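Local coordinates for pesticidal crystal protein Cry2Aa (Bacillus thuringiensis serovar kurstaki, PDB 1I5P) that lyses midgut epithelial cells of mosquito and moth larvae by binding to them, acting as an insecticidal three-domain delta-endotoxin, at residues L212-I224 and T574-R586. Residues are numbered along the deposited sequence; the frame is centred on the assembly and turned at random.
Sequences LRNYTRDYSNYCI and TTNNDGVNDNGAR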
ATOM      1  N   LEU A 212       1.319  -4.371 -23.877  1.00 17.33           N
ATOM      2  CA  LEU A 212       1.383  -3.798 -22.538  1.00 16.93           C
ATOM      3  C   LEU A 212       0.018  -3.872 -21.859  1.00 16.83           C
ATOM      4  O   LEU A 212      -0.092  -4.282 -20.705  1.00 14.10           O
ATOM      5  CB  LEU A 212       1.851  -2.340 -22.593  1.00 15.92           C
ATOM      6  CG  LEU A 212       2.107  -1.698 -21.221  1.00 18.94           C
ATOM      7  CD1 LEU A 212       3.178  -2.490 -20.475  1.00 16.97           C
ATOM      8  CD2 LEU A 212       2.543  -0.245 -21.393  1.00 15.00           C
ATOM      9  N   ARG A 213      -1.023  -3.479 -22.583  1.00 16.39           N
ATOM     10  CA  ARG A 213      -2.361  -3.517 -22.022  1.00 18.04           C
ATOM     11  C   ARG A 213      -2.846  -4.946 -21.790  1.00 16.88           C
ATOM     12  O   ARG A 213      -3.250  -5.298 -20.678  1.00 13.75           O
ATOM     13  CB  ARG A 213      -3.363  -2.805 -22.933  1.00 19.00           C
ATOM     14  CG  ARG A 213      -4.797  -2.847 -22.389  1.00 23.15           C
ATOM     15  CD  ARG A 213      -5.826  -2.756 -23.506  1.00 27.79           C
ATOM     16  NE  ARG A 213      -7.206  -2.743 -23.014  1.00 31.61           N
ATOM     17  CZ  ARG A 213      -7.950  -3.824 -22.776  1.00 31.18           C
ATOM     18  NH1 ARG A 213      -7.466  -5.042 -22.982  1.00 31.63           N
ATOM     19  NH2 ARG A 213      -9.194  -3.681 -22.338  1.00 30.07           N
ATOM     20  N   ASN A 214      -2.808  -5.767 -22.835  1.00 17.17           N
ATOM     21  CA  ASN A 214      -3.296  -7.144 -22.734  1.00 18.39           C
ATOM     22  C   ASN A 214      -2.557  -8.022 -21.743  1.00 18.11           C
ATOM     23  O   ASN A 214      -3.181  -8.795 -21.019  1.00 18.51           O
ATOM     24  CB  ASN A 214      -3.305  -7.808 -24.114  1.00 18.36           C
ATOM     25  CG  ASN A 214      -4.280  -7.141 -25.073  1.00 22.01           C
ATOM     26  OD1 ASN A 214      -5.201  -6.442 -24.653  1.00 25.30           O
ATOM     27  ND2 ASN A 214      -4.089  -7.368 -26.366  1.00 24.47           N
ATOM     28  N   TYR A 215      -1.235  -7.917 -21.694  1.00 16.59           N
ATOM     29  CA  TYR A 215      -0.495  -8.734 -20.746  1.00 15.95           C
ATOM     30  C   TYR A 215      -0.669  -8.204 -19.324  1.00 15.54           C
ATOM     31  O   TYR A 215      -0.694  -8.977 -18.371  1.00 14.52           O
ATOM     32  CB  TYR A 215       0.979  -8.822 -21.150  1.00 17.77           C
ATOM     33  CG  TYR A 215       1.195  -9.783 -22.306  1.00 16.87           C
ATOM     34  CD1 TYR A 215       1.461  -9.316 -23.591  1.00 16.07           C
ATOM     35  CD2 TYR A 215       1.076 -11.163 -22.119  1.00 17.77           C
ATOM     36  CE1 TYR A 215       1.604 -10.199 -24.666  1.00 17.29           C
ATOM     37  CE2 TYR A 215       1.214 -12.054 -23.183  1.00 17.19           C
ATOM     38  CZ  TYR A 215       1.479 -11.566 -24.454  1.00 19.81           C
ATOM     39  OH  TYR A 215       1.624 -12.451 -25.499  1.00 20.64           O
ATOM     40  N   THR A 216      -0.813  -6.891 -19.179  1.00 15.59           N
ATOM     41  CA  THR A 216      -1.029  -6.317 -17.851  1.00 15.33           C
ATOM     42  C   THR A 216      -2.339  -6.906 -17.324  1.00 16.40           C
ATOM     43  O   THR A 216      -2.455  -7.263 -16.152  1.00 15.23           O
ATOM     44  CB  THR A 216      -1.153  -4.773 -17.910  1.00 15.10           C
ATOM     45  OG1 THR A 216       0.135  -4.200 -18.171  1.00 11.42           O
ATOM     46  CG2 THR A 216      -1.697  -4.225 -16.600  1.00 12.64           C
ATOM     47  N   ARG A 217      -3.321  -7.007 -18.212  1.00 16.19           N
ATOM     48  CA  ARG A 217      -4.612  -7.564 -17.855  1.00 17.44           C
ATOM     49  C   ARG A 217      -4.478  -9.023 -17.415  1.00 17.03           C
ATOM     50  O   ARG A 217      -4.889  -9.388 -16.313  1.00 14.70           O
ATOM     51  CB  ARG A 217      -5.567  -7.450 -19.045  1.00 19.58           C
ATOM     52  CG  ARG A 217      -6.810  -8.322 -18.951  1.00 23.59           C
ATOM     53  CD  ARG A 217      -6.815  -9.329 -20.087  1.00 27.56           C
ATOM     54  NE  ARG A 217      -7.425  -8.790 -21.296  1.00 28.29           N
ATOM     55  CZ  ARG A 217      -7.117  -9.173 -22.531  1.00 28.82           C
ATOM     56  NH1 ARG A 217      -6.188 -10.096 -22.737  1.00 27.20           N
ATOM     57  NH2 ARG A 217      -7.754  -8.641 -23.562  1.00 29.88           N
ATOM     58  N   ASP A 218      -3.890  -9.852 -18.272  1.00 17.22           N
ATOM     59  CA  ASP A 218      -3.723 -11.272 -17.965  1.00 17.14           C
ATOM     60  C   ASP A 218      -2.950 -11.526 -16.676  1.00 16.45           C
ATOM     61  O   ASP A 218      -3.388 -12.298 -15.816  1.00 14.82           O
ATOM     62  CB  ASP A 218      -3.010 -11.984 -19.117  1.00 18.04           C
ATOM     63  CG  ASP A 218      -3.803 -11.944 -20.410  1.00 18.97           C
ATOM     64  OD1 ASP A 218      -4.980 -11.540 -20.372  1.00 18.97           O
ATOM     65  OD2 ASP A 218      -3.250 -12.321 -21.462  1.00 22.53           O
ATOM     66  N   TYR A 219      -1.796 -10.883 -16.549  1.00 15.09           N
ATOM     67  CA  TYR A 219      -0.967 -11.055 -15.371  1.00 15.23           C
ATOM     68  C   TYR A 219      -1.614 -10.477 -14.117  1.00 14.53           C
ATOM     69  O   TYR A 219      -1.515 -11.064 -13.038  1.00 15.81           O
ATOM     70  CB  TYR A 219       0.401 -10.420 -15.606  1.00 15.71           C
ATOM     71  CG  TYR A 219       1.162 -11.006 -16.781  1.00 16.34           C
ATOM     72  CD1 TYR A 219       2.252 -10.331 -17.324  1.00 14.42           C
ATOM     73  CD2 TYR A 219       0.796 -12.230 -17.348  1.00 16.32           C
ATOM     74  CE1 TYR A 219       2.959 -10.853 -18.396  1.00 16.16           C
ATOM     75  CE2 TYR A 219       1.504 -12.767 -18.429  1.00 14.46           C
ATOM     76  CZ  TYR A 219       2.581 -12.069 -18.948  1.00 16.26           C
ATOM     77  OH  TYR A 219       3.279 -12.559 -20.029  1.00 15.38           O
ATOM     78  N   SER A 220      -2.271  -9.330 -14.251  1.00 14.86           N
ATOM     79  CA  SER A 220      -2.925  -8.701 -13.104  1.00 15.75           C
ATOM     80  C   SER A 220      -4.045  -9.588 -12.593  1.00 16.32           C
ATOM     81  O   SER A 220      -4.100  -9.905 -11.402  1.00 16.13           O
ATOM     82  CB  SER A 220      -3.500  -7.333 -13.483  1.00 15.54           C
ATOM     83  OG  SER A 220      -2.480  -6.376 -13.737  1.00 15.79           O
ATOM     84  N   ASN A 221      -4.935  -9.994 -13.492  1.00 15.29           N
ATOM     85  CA  ASN A 221      -6.052 -10.845 -13.097  1.00 15.25           C
ATOM     86  C   ASN A 221      -5.573 -12.162 -12.489  1.00 14.96           C
ATOM     87  O   ASN A 221      -6.127 -12.623 -11.491  1.00 13.05           O
ATOM     88  CB  ASN A 221      -6.973 -11.118 -14.293  1.00 14.93           C
ATOM     89  CG  ASN A 221      -7.766  -9.886 -14.721  1.00 17.53           C
ATOM     90  OD1 ASN A 221      -7.913  -8.927 -13.960  1.00 17.67           O
ATOM     91  ND2 ASN A 221      -8.297  -9.918 -15.941  1.00 17.44           N
ATOM     92  N   TYR A 222      -4.539 -12.758 -13.078  1.00 14.43           N
ATOM     93  CA  TYR A 222      -4.012 -14.014 -12.553  1.00 13.12           C
ATOM     94  C   TYR A 222      -3.546 -13.857 -11.108  1.00 14.47           C
ATOM     95  O   TYR A 222      -3.819 -14.710 -10.263  1.00 13.71           O
ATOM     96  CB  TYR A 222      -2.843 -14.517 -13.405  1.00 14.87           C
ATOM     97  CG  TYR A 222      -2.156 -15.724 -12.798  1.00 14.76           C
ATOM     98  CD1 TYR A 222      -2.745 -16.990 -12.842  1.00 15.30           C
ATOM     99  CD2 TYR A 222      -0.944 -15.588 -12.127  1.00 16.71           C
ATOM    100  CE1 TYR A 222      -2.138 -18.093 -12.230  1.00 15.64           C
ATOM    101  CE2 TYR A 222      -0.332 -16.677 -11.511  1.00 16.77           C
ATOM    102  CZ  TYR A 222      -0.927 -17.922 -11.562  1.00 16.63           C
ATOM    103  OH  TYR A 222      -0.302 -18.984 -10.938  1.00 11.60           O
ATOM    104  N   CYS A 223      -2.837 -12.766 -10.825  1.00 12.56           N
ATOM    105  CA  CYS A 223      -2.344 -12.511  -9.471  1.00 13.47           C
ATOM    106  C   CYS A 223      -3.495 -12.284  -8.501  1.00 13.02           C
ATOM    107  O   CYS A 223      -3.525 -12.851  -7.410  1.00 11.97           O
ATOM    108  CB  CYS A 223      -1.421 -11.287  -9.453  1.00 11.95           C
ATOM    109  SG  CYS A 223       0.169 -11.541 -10.249  1.00 11.81           S
ATOM    110  N   ILE A 224      -4.438 -11.444  -8.907  1.00 12.94           N
ATOM    111  CA  ILE A 224      -5.595 -11.141  -8.076  1.00 13.68           C
ATOM    112  C   ILE A 224      -6.411 -12.395  -7.788  1.00 12.30           C
ATOM    113  O   ILE A 224      -6.751 -12.668  -6.638  1.00 12.36           O
ATOM    114  CB  ILE A 224      -6.486 -10.085  -8.756  1.00 11.22           C
ATOM    115  CG1 ILE A 224      -5.706  -8.771  -8.870  1.00 11.73           C
ATOM    116  CG2 ILE A 224      -7.782  -9.887  -7.957  1.00 11.31           C
ATOM    117  CD1 ILE A 224      -6.347  -7.750  -9.787  1.00  9.12           C
ATOM    118  N   THR A 574     -18.314  -1.270 -17.844  1.00 21.34           N
ATOM    119  CA  THR A 574     -18.781  -2.652 -17.901  1.00 22.40           C
ATOM    120  C   THR A 574     -17.944  -3.456 -18.888  1.00 22.87           C
ATOM    121  O   THR A 574     -17.407  -4.510 -18.543  1.00 19.77           O
ATOM    122  CB  THR A 574     -20.256  -2.732 -18.336  1.00 23.18           C
ATOM    123  OG1 THR A 574     -21.077  -2.048 -17.381  1.00 24.01           O
ATOM    124  CG2 THR A 574     -20.698  -4.178 -18.429  1.00 23.99           C
ATOM    125  N   THR A 575     -17.834  -2.947 -20.114  1.00 24.15           N
ATOM    126  CA  THR A 575     -17.060  -3.616 -21.154  1.00 26.15           C
ATOM    127  C   THR A 575     -15.917  -2.735 -21.664  1.00 26.19           C
ATOM    128  O   THR A 575     -14.924  -3.243 -22.183  1.00 27.59           O
ATOM    129  CB  THR A 575     -17.960  -4.034 -22.341  1.00 26.03           C
ATOM    130  OG1 THR A 575     -18.739  -2.915 -22.779  1.00 27.79           O
ATOM    131  CG2 THR A 575     -18.893  -5.159 -21.922  1.00 28.86           C
ATOM    132  N   ASN A 576     -16.069  -1.421 -21.521  1.00 25.18           N
ATOM    133  CA  ASN A 576     -15.043  -0.471 -21.939  1.00 24.89           C
ATOM    134  C   ASN A 576     -14.126  -0.201 -20.750  1.00 22.62           C
ATOM    135  O   ASN A 576     -14.297   0.781 -20.023  1.00 22.38           O
ATOM    136  CB  ASN A 576     -15.685   0.836 -22.411  1.00 28.02           C
ATOM    137  CG  ASN A 576     -16.283   0.724 -23.798  1.00 33.36           C
ATOM    138  OD1 ASN A 576     -17.315   1.331 -24.091  1.00 36.00           O
ATOM    139  ND2 ASN A 576     -15.629  -0.040 -24.667  1.00 34.62           N
ATOM    140  N   ASN A 577     -13.158  -1.094 -20.562  1.00 18.63           N
ATOM    141  CA  ASN A 577     -12.214  -1.004 -19.461  1.00 18.36           C
ATOM    142  C   ASN A 577     -10.840  -1.493 -19.915  1.00 18.97           C
ATOM    143  O   ASN A 577     -10.667  -1.918 -21.056  1.00 14.48           O
ATOM    144  CB  ASN A 577     -12.717  -1.857 -18.294  1.00 17.97           C
ATOM    145  CG  ASN A 577     -13.023  -3.287 -18.710  1.00 18.79           C
ATOM    146  OD1 ASN A 577     -12.145  -4.004 -19.193  1.00 17.13           O
ATOM    147  ND2 ASN A 577     -14.275  -3.706 -18.530  1.00 17.90           N
ATOM    148  N   ASP A 578      -9.864  -1.428 -19.016  1.00 17.97           N
ATOM    149  CA  ASP A 578      -8.515  -1.867 -19.335  1.00 17.14           C
ATOM    150  C   ASP A 578      -8.393  -3.379 -19.218  1.00 18.67           C
ATOM    151  O   ASP A 578      -7.334  -3.954 -19.473  1.00 17.47           O
ATOM    152  CB  ASP A 578      -7.513  -1.174 -18.413  1.00 16.67           C
ATOM    153  CG  ASP A 578      -7.093   0.188 -18.934  1.00 17.04           C
ATOM    154  OD1 ASP A 578      -7.952   0.911 -19.482  1.00 15.22           O
ATOM    155  OD2 ASP A 578      -5.904   0.535 -18.792  1.00 15.39           O
ATOM    156  N   GLY A 579      -9.490  -4.022 -18.832  1.00 19.30           N
ATOM    157  CA  GLY A 579      -9.495  -5.468 -18.714  1.00 18.62           C
ATOM    158  C   GLY A 579      -9.152  -6.044 -17.352  1.00 17.62           C
ATOM    159  O   GLY A 579      -9.305  -7.241 -17.142  1.00 16.64           O
ATOM    160  N   VAL A 580      -8.694  -5.207 -16.427  1.00 16.90           N
ATOM    161  CA  VAL A 580      -8.338  -5.678 -15.093  1.00 17.20           C
ATOM    162  C   VAL A 580      -9.545  -5.737 -14.162  1.00 19.15           C
ATOM    163  O   VAL A 580     -10.226  -4.729 -13.955  1.00 20.54           O
ATOM    164  CB  VAL A 580      -7.285  -4.756 -14.436  1.00 18.43           C
ATOM    165  CG1 VAL A 580      -6.997  -5.223 -13.015  1.00 16.11           C
ATOM    166  CG2 VAL A 580      -6.015  -4.739 -15.267  1.00 14.29           C
ATOM    167  N   ASN A 581      -9.809  -6.912 -13.597  1.00 18.34           N
ATOM    168  CA  ASN A 581     -10.925  -7.062 -12.666  1.00 19.44           C
ATOM    169  C   ASN A 581     -10.332  -7.079 -11.266  1.00 19.00           C
ATOM    170  O   ASN A 581      -9.739  -8.077 -10.830  1.00 17.80           O
ATOM    171  CB  ASN A 581     -11.695  -8.360 -12.920  1.00 19.02           C
ATOM    172  CG  ASN A 581     -13.099  -8.324 -12.333  1.00 24.38           C
ATOM    173  OD1 ASN A 581     -13.279  -8.108 -11.130  1.00 25.44           O
ATOM    174  ND2 ASN A 581     -14.102  -8.528 -13.182  1.00 27.71           N
ATOM    175  N   ASP A 582     -10.505  -5.960 -10.569  1.00 18.00           N
ATOM    176  CA  ASP A 582      -9.973  -5.774  -9.226  1.00 17.89           C
ATOM    177  C   ASP A 582     -11.095  -5.821  -8.199  1.00 17.12           C
ATOM    178  O   ASP A 582     -11.803  -4.836  -8.001  1.00 17.12           O
ATOM    179  CB  ASP A 582      -9.277  -4.411  -9.148  1.00 18.33           C
ATOM    180  CG  ASP A 582      -8.215  -4.351  -8.073  1.00 18.76           C
ATOM    181  OD1 ASP A 582      -8.300  -5.133  -7.102  1.00 17.00           O
ATOM    182  OD2 ASP A 582      -7.296  -3.508  -8.198  1.00 19.37           O
ATOM    183  N   ASN A 583     -11.248  -6.963  -7.540  1.00 17.84           N
ATOM    184  CA  ASN A 583     -12.288  -7.130  -6.529  1.00 17.79           C
ATOM    185  C   ASN A 583     -13.663  -6.682  -7.040  1.00 18.93           C
ATOM    186  O   ASN A 583     -14.436  -6.055  -6.316  1.00 17.92           O
ATOM    187  CB  ASN A 583     -11.908  -6.346  -5.268  1.00 19.47           C
ATOM    188  CG  ASN A 583     -12.815  -6.647  -4.095  1.00 23.35           C
ATOM    189  OD1 ASN A 583     -13.264  -7.775  -3.920  1.00 24.90           O
ATOM    190  ND2 ASN A 583     -13.079  -5.635  -3.275  1.00 22.51           N
ATOM    191  N   GLY A 584     -13.960  -7.000  -8.298  1.00 19.93           N
ATOM    192  CA  GLY A 584     -15.244  -6.625  -8.868  1.00 21.74           C
ATOM    193  C   GLY A 584     -15.217  -5.358  -9.708  1.00 22.43           C
ATOM    194  O   GLY A 584     -16.062  -5.168 -10.582  1.00 22.38           O
ATOM    195  N   ALA A 585     -14.249  -4.485  -9.453  1.00 20.63           N
ATOM    196  CA  ALA A 585     -14.146  -3.242 -10.207  1.00 19.54           C
ATOM    197  C   ALA A 585     -13.387  -3.446 -11.517  1.00 17.85           C
ATOM    198  O   ALA A 585     -12.439  -4.223 -11.580  1.00 19.60           O
ATOM    199  CB  ALA A 585     -13.455  -2.170  -9.362  1.00 17.37           C
ATOM    200  N   ARG A 586     -13.826  -2.760 -12.565  1.00 17.37           N
ATOM    201  CA  ARG A 586     -13.174  -2.833 -13.870  1.00 19.86           C
ATOM    202  C   ARG A 586     -12.843  -1.398 -14.235  1.00 20.77           C
ATOM    203  O   ARG A 586     -13.641  -0.696 -14.861  1.00 20.13           O
ATOM    204  CB  ARG A 586     -14.109  -3.441 -14.914  1.00 22.59           C
ATOM    205  CG  ARG A 586     -14.352  -4.920 -14.716  1.00 28.06           C
ATOM    206  CD  ARG A 586     -15.443  -5.406 -15.638  1.00 32.75           C
ATOM    207  NE  ARG A 586     -16.366  -6.272 -14.924  1.00 36.89           N
ATOM    208  CZ  ARG A 586     -17.605  -6.527 -15.319  1.00 39.34           C
ATOM    209  NH1 ARG A 586     -18.077  -5.978 -16.433  1.00 40.46           N
ATOM    210  NH2 ARG A 586     -18.378  -7.322 -14.594  1.00 42.81           N
TER
HETATM  211  O   HOH W   1      -4.556  -3.718 -18.777  1.00 10.80           O
HETATM  212  O   HOH W   2     -11.811  -5.430 -21.452  1.00 25.98           O
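The interface between the N-terminal helical bundle and the C-terminal jelly-roll domain of this delta-endotoxin is built here from one flank of helix 202-232 and the loop that runs into strand 581-582, with Arg213 and Asn221 gripping the loop backbone two helical turns apart. Asn221 uses both ends of its carboxamide. Asn221 OD1 receives the amide N of Asn581 at 2.8 Å in a nearly straight bond (166°), and Asn221 ND2 donates to the carbonyl O of Gly579 at 3.1 Å, a partner close to the amide plane. These two bonds span Val580 and fix the rotation of the amide. Arg213 sends an extended chain, CG anti to the backbone N (chi1 179°), out to the loop, where NH2 reaches Asn577 O at 2.6 Å along a bent path (139°). The Asp578 carbonyl O lies over the centre of the Arg213 guanidinium, 3.3 Å above its plane, while the Asp578 carboxylate is paired with Lys263. One water links Arg213 O to Asp578 O; a second joins Arg213 NH2 to Asn577 OD1, and Asn577 ND2 is hydrogen-bonded to Thr573 O. Between the two grips, Gly579, with positive phi and no side chain, lets its backbone lie close to the helix, Arg217 CG packing 3.3 Å from Gly579 O. Val580 CG2 rests on Ser220 CB at 4.0 Å, and its CG1 meets Ile224 CD1, the two side chains crossing at about a right angle. No salt bridge joins residues 212-224 to 574-586; the helix reads mainly main-chain groups, Asn577 O, Gly579 O and Asn581 N, so the hold depends more on the loop's path than on its side chains.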